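Local atomic coordinates of peptidase S15/CocE/NonD (PDB entry 4PF1), a protein that probably cleaves residues from the N-termini of peptides, as a serine aminopeptidase of the S15 family with an alpha/beta hydrolase fold. Residues D43-N48 with R107-E113; R35-I39 with W143-I148. All blocks are in the same frame, centred on the assembly; numbering follows the deposited sequence.

Contact 1 (D43-N48 with R107-E113)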
loop_
_atom_site.group_PDB
_atom_site.type_symbol
_atom_site.label_atom_id
_atom_site.label_comp_id
_atom_site.label_asym_id
_atom_site.label_seq_id
_atom_site.Cartn_x
_atom_site.Cartn_y
_atom_site.Cartn_z
ATOM N N ASP A 43 37.455 -31.020 -23.446
ATOM C CA ASP A 43 38.573 -30.180 -23.878
ATOM C C ASP A 43 39.415 -29.695 -22.668
ATOM O O ASP A 43 40.359 -28.923 -22.844
ATOM C CB ASP A 43 38.072 -28.995 -24.733
ATOM C CG ASP A 43 37.227 -27.965 -24.005
ATOM O OD1 ASP A 43 36.592 -28.324 -22.982
ATOM O OD2 ASP A 43 37.161 -26.813 -24.483
ATOM N N GLY A 44 39.077 -30.180 -21.469
ATOM C CA GLY A 44 39.798 -29.847 -20.244
ATOM C C GLY A 44 39.248 -28.659 -19.474
ATOM O O GLY A 44 39.581 -28.477 -18.300
ATOM N N VAL A 45 38.409 -27.837 -20.130
ATOM C CA VAL A 45 37.783 -26.653 -19.523
ATOM C C VAL A 45 36.794 -27.110 -18.424
ATOM O O VAL A 45 35.999 -28.017 -18.658
ATOM C CB VAL A 45 37.112 -25.775 -20.612
ATOM C CG1 VAL A 45 36.327 -24.623 -20.000
ATOM C CG2 VAL A 45 38.152 -25.253 -21.601
ATOM N N LYS A 46 36.892 -26.519 -17.214
ATOM C CA LYS A 46 36.069 -26.922 -16.067
ATOM C C LYS A 46 34.844 -26.018 -15.862
ATOM O O LYS A 46 34.969 -24.790 -15.886
ATOM C CB LYS A 46 36.911 -26.965 -14.779
ATOM C CG LYS A 46 38.001 -28.030 -14.793
ATOM C CD LYS A 46 38.739 -28.090 -13.464
ATOM C CE LYS A 46 40.179 -28.508 -13.626
ATOM N NZ LYS A 46 41.027 -27.384 -14.113
ATOM N N LEU A 47 33.666 -26.639 -15.624
ATOM C CA LEU A 47 32.410 -25.922 -15.379
ATOM C C LEU A 47 32.008 -26.009 -13.910
ATOM O O LEU A 47 32.027 -27.100 -13.326
ATOM C CB LEU A 47 31.256 -26.456 -16.267
ATOM C CG LEU A 47 31.443 -26.446 -17.805
ATOM C CD1 LEU A 47 30.124 -26.718 -18.505
ATOM C CD2 LEU A 47 32.017 -25.120 -18.306
ATOM N N ASN A 48 31.625 -24.861 -13.317
ATOM C CA ASN A 48 31.202 -24.788 -11.923
ATOM C C ASN A 48 29.828 -25.437 -11.759
ATOM O O ASN A 48 28.862 -25.007 -12.395
ATOM C CB ASN A 48 31.195 -23.341 -11.436
ATOM C CG ASN A 48 30.997 -23.198 -9.953
ATOM O OD1 ASN A 48 31.473 -24.014 -9.152
ATOM N ND2 ASN A 48 30.295 -22.148 -9.553
ATOM N N ARG A 107 29.542 -22.523 -19.808
ATOM C CA ARG A 107 30.901 -22.164 -20.218
ATOM C C ARG A 107 31.069 -20.642 -20.341
ATOM O O ARG A 107 30.214 -19.964 -20.923
ATOM C CB ARG A 107 31.241 -22.852 -21.554
ATOM C CG ARG A 107 32.702 -22.749 -21.978
ATOM C CD ARG A 107 32.929 -23.415 -23.324
ATOM N NE ARG A 107 32.909 -24.879 -23.223
ATOM C CZ ARG A 107 33.996 -25.643 -23.245
ATOM N NH1 ARG A 107 33.890 -26.962 -23.144
ATOM N NH2 ARG A 107 35.196 -25.097 -23.388
ATOM N N GLY A 108 32.137 -20.130 -19.738
ATOM C CA GLY A 108 32.500 -18.719 -19.790
ATOM C C GLY A 108 31.786 -17.781 -18.836
ATOM O O GLY A 108 32.039 -16.573 -18.876
ATOM N N LYS A 109 30.888 -18.306 -17.972
ATOM C CA LYS A 109 30.145 -17.456 -17.041
ATOM C C LYS A 109 30.437 -17.769 -15.581
ATOM O O LYS A 109 30.524 -18.937 -15.193
ATOM C CB LYS A 109 28.622 -17.531 -17.292
ATOM C CG LYS A 109 28.129 -16.753 -18.535
ATOM C CD LYS A 109 28.605 -15.278 -18.604
ATOM C CE LYS A 109 27.993 -14.390 -17.537
ATOM N NZ LYS A 109 28.752 -13.129 -17.376
ATOM N N TYR A 110 30.557 -16.691 -14.772
ATOM C CA TYR A 110 30.753 -16.681 -13.321
ATOM C C TYR A 110 31.871 -17.630 -12.838
ATOM O O TYR A 110 33.047 -17.303 -12.986
ATOM C CB TYR A 110 29.427 -16.969 -12.594
ATOM C CG TYR A 110 28.447 -15.815 -12.655
ATOM C CD1 TYR A 110 28.478 -14.798 -11.706
ATOM C CD2 TYR A 110 27.498 -15.732 -13.671
ATOM C CE1 TYR A 110 27.587 -13.728 -11.760
ATOM C CE2 TYR A 110 26.590 -14.675 -13.728
ATOM C CZ TYR A 110 26.635 -13.677 -12.766
ATOM O OH TYR A 110 25.745 -12.634 -12.811
ATOM N N GLY A 111 31.488 -18.765 -12.246
ATOM C CA GLY A 111 32.426 -19.732 -11.685
ATOM C C GLY A 111 33.095 -20.651 -12.684
ATOM O O GLY A 111 34.075 -21.320 -12.343
ATOM N N SER A 112 32.558 -20.720 -13.918
ATOM C CA SER A 112 33.078 -21.610 -14.957
ATOM C C SER A 112 34.207 -20.982 -15.761
ATOM O O SER A 112 34.270 -19.760 -15.914
ATOM C CB SER A 112 31.964 -22.039 -15.905
ATOM O OG SER A 112 31.061 -22.925 -15.273
ATOM N N GLU A 113 35.085 -21.844 -16.300
ATOM C CA GLU A 113 36.197 -21.461 -17.166
ATOM C C GLU A 113 35.715 -21.366 -18.613
ATOM O O GLU A 113 34.540 -21.631 -18.899
ATOM C CB GLU A 113 37.335 -22.497 -17.058
ATOM C CG GLU A 113 38.056 -22.500 -15.724
ATOM C CD GLU A 113 39.013 -23.660 -15.513
ATOM O OE1 GLU A 113 39.077 -24.558 -16.383
ATOM O OE2 GLU A 113 39.701 -23.668 -14.468
HETATM O O HOH W 1 40.981 -26.411 -16.801
#
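Residues 43-48 run from a loop (43-45) into the start of strand 46-54. Residues 107-113 follow strand 100-105, its sheet neighbour, and fold back on themselves: a type II' turn spans Lys109 to Ser112, and Gly108 N bonds to Glu113 O (3.0 Å). The CA atoms of Leu47 and Ser112 lie 4.4 Å apart, and Glu113 N bonds to Lys46 O (3.0 Å). Side chains extend this pairing: Ser112 OG accepts from Asn48 N (2.8 Å), and Glu113 OE1 from Lys46 N (3.1 Å). A water links Glu113 OE1, Gly44 O and Lys46 NZ. Before the strand begins, Arg107 NH1 bonds to Asp43 OD1 (3.0 Å) and Arg107 NH2 to Asp43 OD2 (2.8 Å) in a bidentate salt bridge, while Val45 CG1 covers one guanidinium face; Asp136 also pairs with Arg107. Ser112 OG bonds to Asp105 O as well, and Asn48 ND2 reaches Glu72 and Asp105. Thus side-chain acceptors take amides of the strand's first residues, the charge pair fixes the loop before it, and one backbone-backbone bond joins the segments.

Contact 2 (R35-I39 with W143-I148); sequences REEMI and WLVKNI
This is a strand-on-helix packing contact at the edge of the alpha/beta hydrolase domain, where strand 32-40 meets the C-terminal end of helix 133-147. Residues 35-39 are extended and 143-147 helical; the axes of these short segments approach to 11.4 Å, with 125° between N-to-C directions. CA atoms are 7.3 Å apart for Ile39 and Trp143, but 9.8 Å for Arg35 and Ile148. Arg35, Glu37 and Ile39 point CA-to-CB toward the helix. Trp143 (chi1 t, chi2 96°) fills the gap: Ile39 (m, t) places CG1 4.1 Å from its five-membered-ring centroid, a CH-pi contact, and CD1 3.6 Å from Trp143 CE3; Glu37 CG lies 3.5 Å from Trp143 CH2. Arg35 (chi1 -95°, then t, p) brings NH2 to the ring edge, 3.4 Å from Trp143 CH2, and 3.0 Å from Glu37 OE2 in a salt bridge. Arg35 NH1 bonds weakly to Asn147 O (3.4 Å), with Ile148 CD1 over one guanidinium face. Leu144 and Ile148 also pack on strand 100-105, while backbone bonds tie Arg35, Glu37 and Ile39 to strand 46-54.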
loop_
_atom_site.group_PDB
_atom_site.type_symbol
_atom_site.label_atom_id
_atom_site.label_comp_id
_atom_site.label_asym_id
_atom_site.label_seq_id
_atom_site.Cartn_x
_atom_site.Cartn_y
_atom_site.Cartn_z
ATOM N N ARG A 35 27.287 -29.814 -2.631
ATOM C CA ARG A 35 28.531 -30.243 -3.274
ATOM C C ARG A 35 28.890 -29.298 -4.416
ATOM O O ARG A 35 28.108 -29.138 -5.355
ATOM C CB ARG A 35 28.416 -31.686 -3.790
ATOM C CG ARG A 35 28.946 -32.727 -2.821
ATOM C CD ARG A 35 28.997 -34.109 -3.449
ATOM N NE ARG A 35 30.113 -34.251 -4.388
ATOM C CZ ARG A 35 30.533 -35.414 -4.879
ATOM N NH1 ARG A 35 29.943 -36.547 -4.518
ATOM N NH2 ARG A 35 31.552 -35.452 -5.725
ATOM N N GLU A 36 30.063 -28.656 -4.325
ATOM C CA GLU A 36 30.545 -27.723 -5.345
ATOM C C GLU A 36 31.666 -28.389 -6.131
ATOM O O GLU A 36 32.705 -28.735 -5.558
ATOM C CB GLU A 36 31.001 -26.401 -4.709
ATOM C CG GLU A 36 29.877 -25.673 -3.983
ATOM C CD GLU A 36 30.255 -24.357 -3.332
ATOM O OE1 GLU A 36 31.243 -24.332 -2.560
ATOM O OE2 GLU A 36 29.524 -23.365 -3.544
ATOM N N GLU A 37 31.425 -28.649 -7.425
ATOM C CA GLU A 37 32.387 -29.374 -8.250
ATOM C C GLU A 37 32.756 -28.629 -9.524
ATOM O O GLU A 37 31.890 -28.061 -10.189
ATOM C CB GLU A 37 31.834 -30.768 -8.614
ATOM C CG GLU A 37 31.559 -31.669 -7.417
ATOM C CD GLU A 37 32.774 -32.274 -6.735
ATOM O OE1 GLU A 37 33.844 -32.362 -7.378
ATOM O OE2 GLU A 37 32.643 -32.689 -5.561
ATOM N N MET A 38 34.048 -28.655 -9.873
ATOM C CA MET A 38 34.551 -28.092 -11.122
ATOM C C MET A 38 34.749 -29.263 -12.089
ATOM O O MET A 38 35.808 -29.897 -12.093
ATOM C CB MET A 38 35.851 -27.286 -10.895
ATOM C CG MET A 38 35.632 -25.960 -10.171
ATOM S SD MET A 38 34.755 -24.714 -11.163
ATOM C CE MET A 38 36.094 -24.101 -12.197
ATOM N N ILE A 39 33.672 -29.625 -12.820
ATOM C CA ILE A 39 33.670 -30.779 -13.722
ATOM C C ILE A 39 34.463 -30.468 -15.000
ATOM O O ILE A 39 34.123 -29.526 -15.722
ATOM C CB ILE A 39 32.225 -31.273 -14.050
ATOM C CG1 ILE A 39 31.444 -31.637 -12.763
ATOM C CG2 ILE A 39 32.264 -32.463 -15.026
ATOM C CD1 ILE A 39 29.938 -31.889 -12.971
ATOM N N TRP A 143 29.488 -37.349 -15.687
ATOM C CA TRP A 143 30.165 -37.178 -14.402
ATOM C C TRP A 143 29.173 -37.338 -13.241
ATOM O O TRP A 143 29.489 -38.017 -12.267
ATOM C CB TRP A 143 30.855 -35.808 -14.322
ATOM C CG TRP A 143 31.764 -35.660 -13.133
ATOM C CD1 TRP A 143 33.111 -35.863 -13.102
ATOM C CD2 TRP A 143 31.380 -35.307 -11.794
ATOM N NE1 TRP A 143 33.594 -35.649 -11.831
ATOM C CE2 TRP A 143 32.550 -35.319 -11.005
ATOM C CE3 TRP A 143 30.152 -34.994 -11.180
ATOM C CZ2 TRP A 143 32.536 -35.011 -9.639
ATOM C CZ3 TRP A 143 30.138 -34.705 -9.824
ATOM C CH2 TRP A 143 31.316 -34.719 -9.068
ATOM N N LEU A 144 27.993 -36.689 -13.337
ATOM C CA LEU A 144 26.965 -36.699 -12.292
ATOM C C LEU A 144 26.495 -38.118 -11.932
ATOM O O LEU A 144 26.534 -38.476 -10.757
ATOM C CB LEU A 144 25.755 -35.832 -12.691
ATOM C CG LEU A 144 25.951 -34.309 -12.640
ATOM C CD1 LEU A 144 24.835 -33.595 -13.382
ATOM C CD2 LEU A 144 26.047 -33.802 -11.204
ATOM N N VAL A 145 26.078 -38.929 -12.934
ATOM C CA VAL A 145 25.574 -40.293 -12.697
ATOM C C VAL A 145 26.690 -41.253 -12.206
ATOM O O VAL A 145 26.380 -42.263 -11.570
ATOM C CB VAL A 145 24.816 -40.888 -13.920
ATOM C CG1 VAL A 145 23.553 -40.092 -14.224
ATOM C CG2 VAL A 145 25.716 -40.995 -15.156
ATOM N N LYS A 146 27.972 -40.928 -12.492
ATOM C CA LYS A 146 29.118 -41.745 -12.077
ATOM C C LYS A 146 29.660 -41.348 -10.700
ATOM O O LYS A 146 30.253 -42.190 -10.026
ATOM C CB LYS A 146 30.260 -41.642 -13.106
ATOM C CG LYS A 146 30.106 -42.550 -14.320
ATOM C CD LYS A 146 31.194 -42.260 -15.349
ATOM C CE LYS A 146 31.286 -43.316 -16.424
ATOM N NZ LYS A 146 30.254 -43.133 -17.476
ATOM N N ASN A 147 29.499 -40.070 -10.292
ATOM C CA ASN A 147 30.101 -39.590 -9.043
ATOM C C ASN A 147 29.101 -39.245 -7.929
ATOM O O ASN A 147 29.533 -38.969 -6.806
ATOM C CB ASN A 147 31.014 -38.401 -9.318
ATOM C CG ASN A 147 32.199 -38.775 -10.167
ATOM O OD1 ASN A 147 33.237 -39.210 -9.665
ATOM N ND2 ASN A 147 32.040 -38.689 -11.480
ATOM N N ILE A 148 27.783 -39.283 -8.209
ATOM C CA ILE A 148 26.779 -39.042 -7.166
ATOM C C ILE A 148 26.114 -40.391 -6.841
ATOM O O ILE A 148 25.315 -40.892 -7.639
ATOM C CB ILE A 148 25.756 -37.920 -7.535
ATOM C CG1 ILE A 148 26.459 -36.592 -7.966
ATOM C CG2 ILE A 148 24.741 -37.688 -6.405
ATOM C CD1 ILE A 148 27.510 -35.952 -6.939
#

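How the contacts relate
The two contacts, with centres about 14 Å apart, share one border of the ten-stranded mixed sheet. Strands 32-40 and 46-54 are consecutive in the chain and antiparallel neighbours, and strand 32-40 is outermost within this chain. Contact 1 is nested inside the chain loop closed by contact 2. They meet through Leu47 N and Ile39 O, 2.9 Å apart and probably hydrogen-bonded, and through Met38, whose SD lies 3.6 Å from Asn48 CA and whose CE lies 3.4 Å from Gly111 O. Met38 faces away from helix 133-147 and packs on contact 1, whereas Arg35, Glu37 and Ile39 face the helix; Ile39 serves both contacts, through its backbone and its side chain, joining sheet edge, helix and loop.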